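Local coordinates for polycomb protein Pcl (Drosophila melanogaster, PDB 5OQD) that helps establish the repressed state of homeotic genes in early embryos, as a component of the Esc/E(z) complex that methylates histone H3, at residues 97-102 with 119-124; 46-51 with 76-81; 161-164 with 169-172; 26-31 with 36-41; 155-160 with 178-183. All blocks are in the same frame, centred on the assembly; numbering follows the deposited sequence.

Interaction 1. Residues 97-102 with 119-124; sequences HIALYN and WPFILE
Phe121 reaches from helix 114-125 across to helix 92-104 and sets the CD2-CE2 side of its ring against Ala99. Its CG stands anti to the backbone N (chi1 171°), a setting that carries the ring over to the neighbouring helix. There Phe121 CD2 lies 3.8 Å from Ala99 CB, while Phe121 CE2 comes equally near to Ala99 CA. The CA also makes an off-centre CH-pi contact, 4.2 Å from the ring centroid and 30° off its normal. Alanine suits this place because its short side chain lets the ring touch the helix backbone itself, where the two axes pass 10.0 Å apart at 115°. Ile122 adds its CG1, 4.4 Å from Ala99 CB, and also packs on Trp92, Val95 and Leu96. Asn102 meets the ring with its CB, while its amide is engaged: ND2 donates to Ile98 O (3.0 Å), approaching from the face opposite to Asn102 N, and OD1 accepts from Arg66 N. Cutting Phe121 back to an alanine would probably open a gap beside Ala99 and take away most of the contact between these helices of the winged-helix domain. With no hydrogen bond crossing between the segments, the pairing rests on dispersion and apolar burial, which depend on shape.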
# COMPACT_ATOMS: atom_id res chain seq x y z
N HIS B 97 6.49 -4.97 -0.08
CA HIS B 97 5.54 -5.43 0.93
C HIS B 97 4.23 -5.84 0.26
O HIS B 97 3.63 -6.84 0.63
CB HIS B 97 5.29 -4.35 1.98
CG HIS B 97 4.67 -4.86 3.24
ND1 HIS B 97 5.08 -4.46 4.49
CD2 HIS B 97 3.67 -5.75 3.44
CE1 HIS B 97 4.36 -5.08 5.41
NE2 HIS B 97 3.50 -5.87 4.80
N ILE B 98 3.79 -5.05 -0.72
CA ILE B 98 2.60 -5.37 -1.50
C ILE B 98 2.79 -6.70 -2.23
O ILE B 98 1.89 -7.54 -2.26
CB ILE B 98 2.27 -4.26 -2.51
CG1 ILE B 98 1.65 -3.05 -1.80
CG2 ILE B 98 1.32 -4.77 -3.59
CD1 ILE B 98 1.40 -1.87 -2.72
N ALA B 99 3.97 -6.88 -2.82
CA ALA B 99 4.29 -8.09 -3.55
C ALA B 99 4.22 -9.33 -2.66
O ALA B 99 3.57 -10.31 -2.99
CB ALA B 99 5.66 -7.98 -4.20
N LEU B 100 4.90 -9.26 -1.51
CA LEU B 100 4.97 -10.38 -0.59
C LEU B 100 3.62 -10.66 0.08
O LEU B 100 3.34 -11.80 0.47
CB LEU B 100 6.04 -10.13 0.47
CG LEU B 100 7.49 -10.12 -0.03
CD1 LEU B 100 8.44 -9.72 1.08
CD2 LEU B 100 7.86 -11.47 -0.61
N TYR B 101 2.80 -9.63 0.23
CA TYR B 101 1.51 -9.77 0.88
C TYR B 101 0.50 -10.46 -0.02
O TYR B 101 -0.29 -11.29 0.43
CB TYR B 101 0.98 -8.40 1.32
CG TYR B 101 -0.26 -8.45 2.17
CD1 TYR B 101 -0.20 -8.87 3.49
CD2 TYR B 101 -1.50 -8.06 1.67
CE1 TYR B 101 -1.34 -8.92 4.28
CE2 TYR B 101 -2.64 -8.10 2.45
CZ TYR B 101 -2.55 -8.53 3.75
OH TYR B 101 -3.68 -8.57 4.53
N ASN B 102 0.52 -10.11 -1.31
CA ASN B 102 -0.40 -10.70 -2.28
C ASN B 102 0.00 -12.11 -2.69
O ASN B 102 -0.86 -12.96 -2.91
CB ASN B 102 -0.50 -9.80 -3.51
CG ASN B 102 -1.46 -8.65 -3.32
OD1 ASN B 102 -2.55 -8.64 -3.90
ND2 ASN B 102 -1.07 -7.68 -2.51
N TRP B 119 10.52 -10.98 -8.30
CA TRP B 119 10.99 -10.25 -9.48
C TRP B 119 9.96 -10.16 -10.62
O TRP B 119 9.75 -9.08 -11.16
CB TRP B 119 12.29 -10.89 -9.99
CG TRP B 119 12.89 -10.23 -11.19
CD1 TRP B 119 13.02 -10.77 -12.44
CD2 TRP B 119 13.46 -8.92 -11.26
NE1 TRP B 119 13.63 -9.88 -13.28
CE2 TRP B 119 13.91 -8.73 -12.58
CE3 TRP B 119 13.62 -7.89 -10.33
CZ2 TRP B 119 14.51 -7.55 -13.00
CZ3 TRP B 119 14.23 -6.72 -10.75
CH2 TRP B 119 14.66 -6.56 -12.07
N PRO B 120 9.35 -11.27 -10.98
CA PRO B 120 8.37 -11.24 -12.07
C PRO B 120 7.18 -10.38 -11.73
O PRO B 120 6.73 -9.58 -12.54
CB PRO B 120 7.94 -12.70 -12.19
CG PRO B 120 9.10 -13.48 -11.67
CD PRO B 120 9.67 -12.65 -10.56
N PHE B 121 6.69 -10.52 -10.50
CA PHE B 121 5.47 -9.86 -10.09
C PHE B 121 5.58 -8.35 -10.12
O PHE B 121 4.68 -7.67 -10.60
CB PHE B 121 5.09 -10.34 -8.69
CG PHE B 121 3.96 -9.58 -8.07
CD1 PHE B 121 2.73 -10.17 -7.89
CD2 PHE B 121 4.14 -8.28 -7.65
CE1 PHE B 121 1.69 -9.47 -7.32
CE2 PHE B 121 3.11 -7.57 -7.08
CZ PHE B 121 1.88 -8.17 -6.91
N ILE B 122 6.69 -7.82 -9.63
CA ILE B 122 6.93 -6.39 -9.66
C ILE B 122 7.01 -5.92 -11.10
O ILE B 122 6.52 -4.85 -11.45
CB ILE B 122 8.23 -6.03 -8.93
CG1 ILE B 122 8.11 -6.35 -7.44
CG2 ILE B 122 8.55 -4.55 -9.12
CD1 ILE B 122 9.30 -5.91 -6.64
N LEU B 123 7.65 -6.73 -11.93
CA LEU B 123 7.78 -6.40 -13.33
C LEU B 123 6.41 -6.34 -13.98
O LEU B 123 6.14 -5.47 -14.80
CB LEU B 123 8.67 -7.42 -14.04
CG LEU B 123 10.15 -7.32 -13.67
CD1 LEU B 123 10.92 -8.53 -14.15
CD2 LEU B 123 10.76 -6.04 -14.23
N GLU B 124 5.53 -7.26 -13.59
CA GLU B 124 4.18 -7.25 -14.11
C GLU B 124 3.44 -5.98 -13.73
O GLU B 124 2.75 -5.39 -14.54
CB GLU B 124 3.40 -8.45 -13.59
CG GLU B 124 3.87 -9.79 -14.13
CD GLU B 124 3.19 -10.96 -13.46
OE1 GLU B 124 2.16 -10.74 -12.79
OE2 GLU B 124 3.68 -12.10 -13.60

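Interaction 2. Residues 46-51 with 76-81; sequences CKCRNW and TVCNNG. With ZN (zinc ion), chain L.
Cys48 and Cys78 are joined chiefly through metal coordination: Cys48 SG binds the zinc ion at 2.2 Å and Cys78 SG at 2.3 Å, and the two sulfurs lie 3.7 Å from each other. Cys45 and Cys75 complete the four-sulfur site. The thiolate of Cys48 is turned to the metal by a chi1 of 71°, which sets SG between the backbone N and the carbonyl carbon, whereas Cys78 SG sits anti to its carbonyl carbon. The second kind of interaction is a hydrogen bond within the loop, in which Asn50 N donates to Cys48 SG at 3.5 Å with a nearly straight angle of 161°; it probably takes up some of the sulfur's negative charge. Van der Waals contact comes third. Lys47 CB rests 3.6 Å from Cys78 CB, and its extended chain runs on past the cysteine until CD lies 3.7 Å from Cys78 O. Lysine suits the place because its methylenes flank the site while NZ travels on to bond with Glu190 O and Pro188 O. Paired CxxC elements, one contributed by each loop, enclose this zinc, and since Cys30, Cys32, His53 and Cys56 bind the other, the ligand pairs interleave along the chain in the cross-brace topology of a PHD finger.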
# COMPACT_ATOMS: atom_id res chain seq x y z
N CYS B 46 -9.92 11.02 5.94
CA CYS B 46 -9.01 11.76 6.81
C CYS B 46 -9.70 12.64 7.85
O CYS B 46 -9.23 12.72 8.97
CB CYS B 46 -7.97 12.54 6.00
SG CYS B 46 -8.59 13.65 4.74
N LYS B 47 -10.74 13.35 7.47
CA LYS B 47 -11.49 14.17 8.43
C LYS B 47 -12.41 13.53 9.49
O LYS B 47 -12.34 13.87 10.66
CB LYS B 47 -12.18 15.32 7.71
CG LYS B 47 -11.21 16.43 7.34
CD LYS B 47 -11.86 17.50 6.48
CE LYS B 47 -10.98 18.73 6.42
NZ LYS B 47 -11.64 19.82 5.65
N CYS B 48 -13.25 12.58 9.07
CA CYS B 48 -14.25 11.95 9.94
C CYS B 48 -13.76 10.61 10.48
O CYS B 48 -14.31 10.08 11.44
CB CYS B 48 -15.57 11.76 9.18
SG CYS B 48 -15.54 10.48 7.91
N ARG B 49 -12.72 10.08 9.84
CA ARG B 49 -12.07 8.83 10.25
C ARG B 49 -12.99 7.61 10.17
O ARG B 49 -12.74 6.59 10.81
CB ARG B 49 -11.51 8.96 11.67
CG ARG B 49 -10.65 10.19 11.88
CD ARG B 49 -10.09 10.25 13.28
NE ARG B 49 -9.39 11.51 13.54
CZ ARG B 49 -8.89 11.86 14.72
NH1 ARG B 49 -9.00 11.04 15.75
NH2 ARG B 49 -8.27 13.02 14.86
N ASN B 50 -14.05 7.72 9.38
CA ASN B 50 -14.92 6.57 9.11
C ASN B 50 -14.39 5.76 7.93
O ASN B 50 -13.65 6.28 7.09
CB ASN B 50 -16.35 7.02 8.83
CG ASN B 50 -17.07 7.48 10.09
OD1 ASN B 50 -16.94 6.88 11.15
ND2 ASN B 50 -17.84 8.56 9.97
N TRP B 51 -14.76 4.49 7.87
CA TRP B 51 -14.31 3.62 6.80
C TRP B 51 -15.39 3.48 5.72
O TRP B 51 -16.58 3.47 6.02
CB TRP B 51 -13.92 2.24 7.35
CG TRP B 51 -12.81 2.30 8.35
CD1 TRP B 51 -12.93 2.50 9.69
CD2 TRP B 51 -11.40 2.17 8.09
NE1 TRP B 51 -11.69 2.49 10.29
CE2 TRP B 51 -10.74 2.29 9.32
CE3 TRP B 51 -10.65 1.95 6.93
CZ2 TRP B 51 -9.35 2.21 9.43
CZ3 TRP B 51 -9.27 1.87 7.04
CH2 TRP B 51 -8.64 2.00 8.28
N THR B 76 -17.70 12.92 1.08
CA THR B 76 -18.54 14.04 0.68
C THR B 76 -19.07 14.82 1.87
O THR B 76 -19.34 16.02 1.77
CB THR B 76 -19.73 13.57 -0.18
OG1 THR B 76 -20.37 12.46 0.47
CG2 THR B 76 -19.26 13.13 -1.56
N VAL B 77 -19.21 14.14 3.01
CA VAL B 77 -19.71 14.79 4.22
C VAL B 77 -18.69 15.78 4.76
O VAL B 77 -19.03 16.91 5.13
CB VAL B 77 -20.04 13.76 5.32
CG1 VAL B 77 -20.68 14.44 6.51
CG2 VAL B 77 -20.95 12.67 4.76
N CYS B 78 -17.43 15.37 4.81
CA CYS B 78 -16.37 16.18 5.39
C CYS B 78 -15.79 17.19 4.41
O CYS B 78 -15.13 18.14 4.82
CB CYS B 78 -15.25 15.28 5.92
SG CYS B 78 -15.75 14.12 7.21
N ASN B 79 -16.04 16.99 3.12
CA ASN B 79 -15.46 17.85 2.10
C ASN B 79 -16.50 18.60 1.28
O ASN B 79 -16.38 18.73 0.06
CB ASN B 79 -14.56 17.02 1.18
CG ASN B 79 -13.61 17.88 0.36
OD1 ASN B 79 -13.05 18.86 0.87
ND2 ASN B 79 -13.42 17.53 -0.90
N ASN B 80 -17.53 19.10 1.96
CA ASN B 80 -18.55 19.95 1.35
C ASN B 80 -19.21 19.36 0.11
O ASN B 80 -19.48 20.07 -0.86
CB ASN B 80 -17.95 21.31 1.00
CG ASN B 80 -17.32 21.99 2.20
OD1 ASN B 80 -16.12 21.85 2.45
ND2 ASN B 80 -18.13 22.74 2.95
N GLY B 81 -19.48 18.05 0.13
CA GLY B 81 -20.18 17.40 -0.96
C GLY B 81 -19.30 16.94 -2.10
O GLY B 81 -19.78 16.33 -3.05
ZN ZN L . -15.60 12.05 6.28

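Interaction 3. Residues 161-164 with 169-172; sequences GREF and AFYA
Glu163 brings its carboxylate up to the rim of the Phe170 ring, the two planes standing 72° apart. Glu163 CD is 3.4 Å from Phe170 CE2 and lies near the ring plane, while Glu163 CG flanks the same carbon at 3.5 Å. The ring is placed for this meeting by a chi1 of -74°, with CG anti to the carbonyl carbon, which also leaves Gly161 O at the ring edge. Phe170 CB itself lies 3.3 Å from Gly161 O. Glycine suits position 161 for another reason: a CB there would press tightly on Phe170 CB. The backbones form an antiparallel hydrogen-bonded pair between Gly161 and Phe170, in which Phe170 N donates to Gly161 O at 3.0 Å; the return bond, from Gly161 N to Phe170 O, is modelled very short, and its exact length is doubtful. Beyond the pair a water accepts from Glu163 N and, weakly, from Ala169 N, as the strands 158-161 and 170-173 part toward the tip of the hairpin, the wing of the winged-helix domain. Phe170 packs further on His113, edge to face, and on Tyr111. Aromatic C-H groups carry slight positive charge, so acceptors gathered round the ring rim, a carbonyl and a carboxylate, are likely to be mildly attracted there.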
# COMPACT_ATOMS: atom_id res chain seq x y z
N GLY B 161 16.00 -15.52 3.44
CA GLY B 161 16.19 -16.96 3.53
C GLY B 161 17.26 -17.45 2.59
O GLY B 161 17.37 -16.99 1.45
N ARG B 162 18.07 -18.40 3.06
CA ARG B 162 19.15 -18.95 2.26
C ARG B 162 19.04 -20.46 2.12
O ARG B 162 18.77 -21.17 3.09
CB ARG B 162 20.51 -18.57 2.86
N GLU B 163 19.25 -20.96 0.90
CA GLU B 163 19.27 -22.40 0.66
C GLU B 163 20.64 -22.98 1.00
O GLU B 163 21.63 -22.25 1.07
CB GLU B 163 18.92 -22.71 -0.80
CG GLU B 163 17.44 -22.92 -1.05
CD GLU B 163 17.12 -23.16 -2.51
OE1 GLU B 163 17.84 -22.61 -3.37
OE2 GLU B 163 16.15 -23.89 -2.80
N PHE B 164 20.69 -24.29 1.22
CA PHE B 164 21.94 -24.97 1.55
C PHE B 164 22.94 -24.86 0.40
O PHE B 164 22.61 -25.17 -0.75
CB PHE B 164 21.67 -26.44 1.88
N ALA B 169 18.47 -16.21 -1.69
CA ALA B 169 17.57 -15.61 -2.66
C ALA B 169 16.13 -15.57 -2.20
O ALA B 169 15.24 -15.30 -2.99
CB ALA B 169 17.69 -16.34 -3.99
N PHE B 170 15.89 -15.86 -0.93
CA PHE B 170 14.53 -16.01 -0.43
C PHE B 170 14.12 -14.93 0.56
O PHE B 170 14.86 -14.59 1.46
CB PHE B 170 14.35 -17.39 0.20
CG PHE B 170 14.25 -18.50 -0.80
CD1 PHE B 170 13.09 -18.72 -1.50
CD2 PHE B 170 15.34 -19.32 -1.05
CE1 PHE B 170 13.00 -19.75 -2.42
CE2 PHE B 170 15.26 -20.34 -1.96
CZ PHE B 170 14.09 -20.56 -2.66
N TYR B 171 12.92 -14.40 0.37
CA TYR B 171 12.41 -13.37 1.25
C TYR B 171 10.98 -13.63 1.69
O TYR B 171 10.22 -14.28 0.99
CB TYR B 171 12.52 -12.00 0.60
CG TYR B 171 13.94 -11.59 0.33
CD1 TYR B 171 14.71 -11.02 1.32
CD2 TYR B 171 14.51 -11.80 -0.91
CE1 TYR B 171 16.02 -10.66 1.07
CE2 TYR B 171 15.81 -11.44 -1.16
CZ TYR B 171 16.56 -10.87 -0.16
OH TYR B 171 17.85 -10.51 -0.41
N ALA B 172 10.63 -13.12 2.85
CA ALA B 172 9.29 -13.26 3.40
C ALA B 172 9.03 -12.17 4.43
O ALA B 172 9.96 -11.64 5.03
CB ALA B 172 9.11 -14.64 4.02
O HOH W 1 19.55 -19.32 -1.02

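Interaction 4. Residues 26-31 with 36-41; sequences EQIYCY and GKFDHN. With ZN (zinc ion), chain K.
Ile28 and Gly36 bring the two backbones together without bonding them: Ile28 O lies 4.2 Å from Gly36 N. The chain at Gly36 is almost fully extended. Directly afterwards a type I turn runs from Lys37 to His40, closed by His40 N donating to Lys37 O at 3.3 Å, and Phe38 occupies its second position. Both segments belong to the second PHD finger, where irregular loops are held by metal instead of a large core; Cys30 SG binds the zinc at 2.3 Å, with Cys32, His53 and Cys56 completing that site. The side chains of Ile28 and Phe38 approach from opposite directions. Ile28 CG1 touches Phe38 CZ at 3.4 Å, a close fit, and Ile28 CD1 sits 3.6 Å from Phe38 CE1. Isoleucine reaches the ring with CG1 lying between the backbone N and the carbonyl carbon, at a chi1 of 36° that falls short of full staggering. Phe38 has its CG anti to the carbonyl carbon, and its CE1 and CZ atoms are the ones that meet the isoleucine; the ring also meets Trp51 edge to face. Next in the turn, Asp39 forms a salt bridge with Arg66 and a hydrogen bond to Tyr101 OH.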
# COMPACT_ATOMS: atom_id res chain seq x y z
N GLU B 26 -15.71 -7.55 16.65
CA GLU B 26 -16.60 -6.52 16.25
C GLU B 26 -16.11 -6.02 14.94
O GLU B 26 -14.99 -5.59 14.84
CB GLU B 26 -16.55 -5.40 17.23
CG GLU B 26 -17.77 -4.54 17.18
CD GLU B 26 -18.33 -4.24 18.54
OE1 GLU B 26 -17.71 -4.62 19.54
OE2 GLU B 26 -19.40 -3.61 18.61
N GLN B 27 -16.94 -6.09 13.93
CA GLN B 27 -16.59 -5.58 12.61
C GLN B 27 -17.09 -4.16 12.40
O GLN B 27 -18.27 -3.87 12.63
CB GLN B 27 -17.15 -6.50 11.52
CG GLN B 27 -16.57 -7.90 11.52
CD GLN B 27 -17.29 -8.83 10.55
OE1 GLN B 27 -18.51 -8.82 10.45
NE2 GLN B 27 -16.52 -9.64 9.84
N ILE B 28 -16.20 -3.27 11.97
CA ILE B 28 -16.59 -1.91 11.64
C ILE B 28 -17.50 -1.92 10.41
O ILE B 28 -17.46 -2.85 9.61
CB ILE B 28 -15.37 -1.01 11.38
CG1 ILE B 28 -14.25 -1.79 10.68
CG2 ILE B 28 -14.84 -0.43 12.69
CD1 ILE B 28 -14.40 -1.90 9.17
N TYR B 29 -18.31 -0.88 10.27
CA TYR B 29 -19.27 -0.83 9.17
C TYR B 29 -19.15 0.45 8.35
O TYR B 29 -18.87 1.52 8.89
CB TYR B 29 -20.70 -0.97 9.69
CG TYR B 29 -20.94 -2.24 10.47
CD1 TYR B 29 -20.99 -3.47 9.84
CD2 TYR B 29 -21.11 -2.21 11.85
CE1 TYR B 29 -21.21 -4.64 10.55
CE2 TYR B 29 -21.33 -3.36 12.57
CZ TYR B 29 -21.37 -4.58 11.92
OH TYR B 29 -21.59 -5.73 12.63
N CYS B 30 -19.37 0.33 7.05
CA CYS B 30 -19.48 1.49 6.18
C CYS B 30 -20.84 2.13 6.39
O CYS B 30 -21.71 1.56 7.05
CB CYS B 30 -19.29 1.08 4.72
SG CYS B 30 -19.50 2.40 3.51
N TYR B 31 -21.04 3.32 5.83
CA TYR B 31 -22.30 4.03 6.00
C TYR B 31 -23.44 3.31 5.27
O TYR B 31 -24.61 3.59 5.51
CB TYR B 31 -22.19 5.48 5.50
CG TYR B 31 -22.17 5.62 3.99
CD1 TYR B 31 -20.99 5.51 3.28
CD2 TYR B 31 -23.35 5.86 3.29
CE1 TYR B 31 -20.97 5.64 1.90
CE2 TYR B 31 -23.34 5.99 1.91
CZ TYR B 31 -22.15 5.88 1.22
OH TYR B 31 -22.14 6.01 -0.15
N GLY B 36 -16.90 -4.93 6.06
CA GLY B 36 -15.88 -5.05 5.03
C GLY B 36 -14.50 -5.32 5.59
O GLY B 36 -14.31 -5.40 6.80
N LYS B 37 -13.52 -5.45 4.69
CA LYS B 37 -12.14 -5.70 5.08
C LYS B 37 -11.25 -4.52 4.70
O LYS B 37 -11.41 -3.93 3.63
CB LYS B 37 -11.63 -6.99 4.44
N PHE B 38 -10.30 -4.19 5.57
CA PHE B 38 -9.43 -3.03 5.37
C PHE B 38 -8.51 -3.21 4.16
O PHE B 38 -8.38 -2.30 3.34
CB PHE B 38 -8.59 -2.77 6.62
CG PHE B 38 -9.41 -2.52 7.85
CD1 PHE B 38 -10.10 -1.33 8.00
CD2 PHE B 38 -9.49 -3.46 8.85
CE1 PHE B 38 -10.86 -1.09 9.13
CE2 PHE B 38 -10.24 -3.23 9.99
CZ PHE B 38 -10.92 -2.04 10.12
N ASP B 39 -7.87 -4.37 4.07
CA ASP B 39 -6.94 -4.64 2.99
C ASP B 39 -7.65 -5.11 1.72
O ASP B 39 -7.02 -5.63 0.80
CB ASP B 39 -5.91 -5.69 3.43
CG ASP B 39 -6.55 -6.95 3.95
OD1 ASP B 39 -7.69 -6.88 4.46
OD2 ASP B 39 -5.93 -8.03 3.84
N HIS B 40 -8.97 -4.91 1.68
CA HIS B 40 -9.75 -5.32 0.52
C HIS B 40 -10.72 -4.22 0.08
O HIS B 40 -11.90 -4.25 0.40
CB HIS B 40 -10.53 -6.60 0.83
CG HIS B 40 -10.99 -7.33 -0.39
ND1 HIS B 40 -11.81 -8.44 -0.33
CD2 HIS B 40 -10.75 -7.12 -1.71
CE1 HIS B 40 -12.05 -8.88 -1.55
NE2 HIS B 40 -11.42 -8.09 -2.41
N ASN B 41 -10.18 -3.24 -0.65
CA ASN B 41 -10.97 -2.14 -1.21
C ASN B 41 -11.77 -1.35 -0.19
O ASN B 41 -12.98 -1.20 -0.31
CB ASN B 41 -11.92 -2.67 -2.29
CG ASN B 41 -11.18 -3.19 -3.51
OD1 ASN B 41 -10.77 -2.42 -4.38
ND2 ASN B 41 -10.99 -4.51 -3.58
ZN ZN K . -20.18 0.63 2.15

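Interaction 5. Residues 155-160 with 178-183; sequences SDRFVC and PPHIPK
Arg157 precedes the first strand of the winged-helix hairpin, 158-161, and meets His180 in the loop that leaves the winged-helix domain after strand 170-173 and runs on to the PHD finger, where Lys183 NZ bonds Gln44 OE1. The arginine's CG stands anti to the carbonyl carbon (chi1 -46°), and bends at chi2 and chi3 bring the guanidinium over to the histidine. The two flat groups are turned 62° from each other: His180 offers the edge of its ring to one face of the guanidinium, displaced toward its rim. Arg157 NH1 and NE are both near His180 ND1, but at angles too poor for hydrogen bonds, and the fit is modelled so tightly that its details are doubtful. A sounder link passes through water, which accepts from Arg157 NH1 at 2.6 Å, in the guanidinium plane, and donates to His180 O at 3.1 Å. Arginine suits the position because it is long enough to span the space between the backbones, whose nearest CA atoms, those of Arg157 and Pro179, are 9.5 Å apart, and still has N-H groups to donate. A leucine here would probably leave the water without its donor and break the bridge to His180 O. The Arg157 side chain also touches His97 of helix 92-104, as does Pro179. At the root of the arginine, Arg157 CB lies over the centre of the Phe158 ring, 4.1 Å above its plane.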
# COMPACT_ATOMS: atom_id res chain seq x y z
N SER B 155 15.12 -5.01 7.06
CA SER B 155 15.21 -6.33 7.67
C SER B 155 14.18 -6.57 8.77
O SER B 155 13.85 -7.71 9.10
CB SER B 155 16.62 -6.58 8.21
OG SER B 155 17.59 -6.48 7.18
N ASP B 156 13.67 -5.48 9.33
CA ASP B 156 12.66 -5.55 10.38
C ASP B 156 11.33 -6.07 9.82
O ASP B 156 10.59 -6.76 10.52
CB ASP B 156 12.46 -4.18 11.02
CG ASP B 156 12.20 -3.08 10.01
OD1 ASP B 156 13.10 -2.80 9.19
OD2 ASP B 156 11.10 -2.50 10.03
N ARG B 157 11.03 -5.75 8.58
CA ARG B 157 9.83 -6.24 7.94
C ARG B 157 10.03 -7.46 7.09
O ARG B 157 9.13 -8.21 6.86
CB ARG B 157 9.23 -5.17 7.06
CG ARG B 157 9.17 -3.81 7.70
CD ARG B 157 7.94 -3.06 7.27
NE ARG B 157 8.15 -1.63 7.20
CZ ARG B 157 7.48 -0.84 6.39
NH1 ARG B 157 6.55 -1.33 5.60
NH2 ARG B 157 7.73 0.44 6.38
N PHE B 158 11.23 -7.66 6.61
CA PHE B 158 11.51 -8.77 5.70
C PHE B 158 12.57 -9.73 6.23
O PHE B 158 13.67 -9.31 6.61
CB PHE B 158 11.95 -8.24 4.34
CG PHE B 158 11.03 -7.20 3.76
CD1 PHE B 158 9.71 -7.51 3.49
CD2 PHE B 158 11.49 -5.93 3.47
CE1 PHE B 158 8.86 -6.56 2.95
CE2 PHE B 158 10.65 -4.97 2.93
CZ PHE B 158 9.33 -5.29 2.67
N VAL B 159 12.24 -11.02 6.26
CA VAL B 159 13.23 -12.05 6.57
C VAL B 159 13.93 -12.50 5.30
O VAL B 159 13.29 -12.66 4.26
CB VAL B 159 12.61 -13.29 7.23
CG1 VAL B 159 13.66 -14.37 7.42
CG2 VAL B 159 11.98 -12.92 8.55
N CYS B 160 15.24 -12.69 5.38
CA CYS B 160 15.99 -13.23 4.26
C CYS B 160 16.23 -14.72 4.48
O CYS B 160 16.61 -15.14 5.57
CB CYS B 160 17.32 -12.49 4.09
SG CYS B 160 18.31 -13.07 2.71
N PRO B 178 -0.23 -6.31 6.77
CA PRO B 178 -0.26 -5.65 5.46
C PRO B 178 0.77 -4.52 5.39
O PRO B 178 1.39 -4.22 6.40
CB PRO B 178 -1.69 -5.11 5.39
CG PRO B 178 -2.05 -4.84 6.79
CD PRO B 178 -1.39 -5.93 7.60
N PRO B 179 0.96 -3.91 4.20
CA PRO B 179 1.89 -2.79 4.06
C PRO B 179 1.67 -1.67 5.07
O PRO B 179 0.53 -1.29 5.35
CB PRO B 179 1.62 -2.29 2.64
CG PRO B 179 1.22 -3.51 1.90
CD PRO B 179 0.44 -4.35 2.89
N HIS B 180 2.76 -1.17 5.64
CA HIS B 180 2.66 -0.04 6.52
C HIS B 180 2.24 1.14 5.66
O HIS B 180 2.80 1.38 4.60
CB HIS B 180 4.01 0.25 7.19
CG HIS B 180 4.47 -0.83 8.12
ND1 HIS B 180 5.11 -1.97 7.68
CD2 HIS B 180 4.37 -0.95 9.47
CE1 HIS B 180 5.39 -2.74 8.72
NE2 HIS B 180 4.95 -2.14 9.81
N ILE B 181 1.25 1.87 6.14
CA ILE B 181 0.82 3.10 5.50
C ILE B 181 0.63 4.21 6.53
O ILE B 181 -0.03 4.00 7.55
CB ILE B 181 -0.49 2.89 4.71
CG1 ILE B 181 -0.30 1.77 3.68
CG2 ILE B 181 -0.94 4.18 4.03
CD1 ILE B 181 -1.50 1.55 2.79
N PRO B 182 1.22 5.39 6.28
CA PRO B 182 1.10 6.51 7.21
C PRO B 182 -0.34 7.00 7.35
O PRO B 182 -1.03 7.20 6.36
CB PRO B 182 1.99 7.59 6.58
CG PRO B 182 2.05 7.24 5.14
CD PRO B 182 2.03 5.74 5.10
N LYS B 183 -0.77 7.20 8.59
CA LYS B 183 -2.12 7.69 8.87
C LYS B 183 -2.21 9.19 8.64
O LYS B 183 -1.37 9.95 9.11
CB LYS B 183 -2.53 7.35 10.30
CG LYS B 183 -3.03 5.93 10.48
CD LYS B 183 -4.45 5.77 9.98
CE LYS B 183 -5.06 4.47 10.49
NZ LYS B 183 -6.28 4.08 9.74
O HOH W 2 4.87 -0.82 3.71

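Interactions 1 and 3 lie in the winged-helix domain, interaction 5 where its chain leaves for the PHD finger, and interactions 2 and 4 within that finger. Interaction 1, partly buried, is apolar helix packing; interaction 3, also partly buried, adds backbone bonds of a hairpin; the other three lie at the surface, where zinc, small apolar patches or a water do the joining. Interactions 3 and 5 share the strand pair 158-161 and 170-173, bonded between Ala172 O and Val159 N. Leu100 of helix 92-104 touches both, and His97 packs on interaction 5. Interactions 2 and 4 meet where Trp51 packs on Phe38. Between the two domains, Tyr101 and Asp39 link interaction 1 to interaction 4, and Lys183 of interaction 5 reaches Trp51.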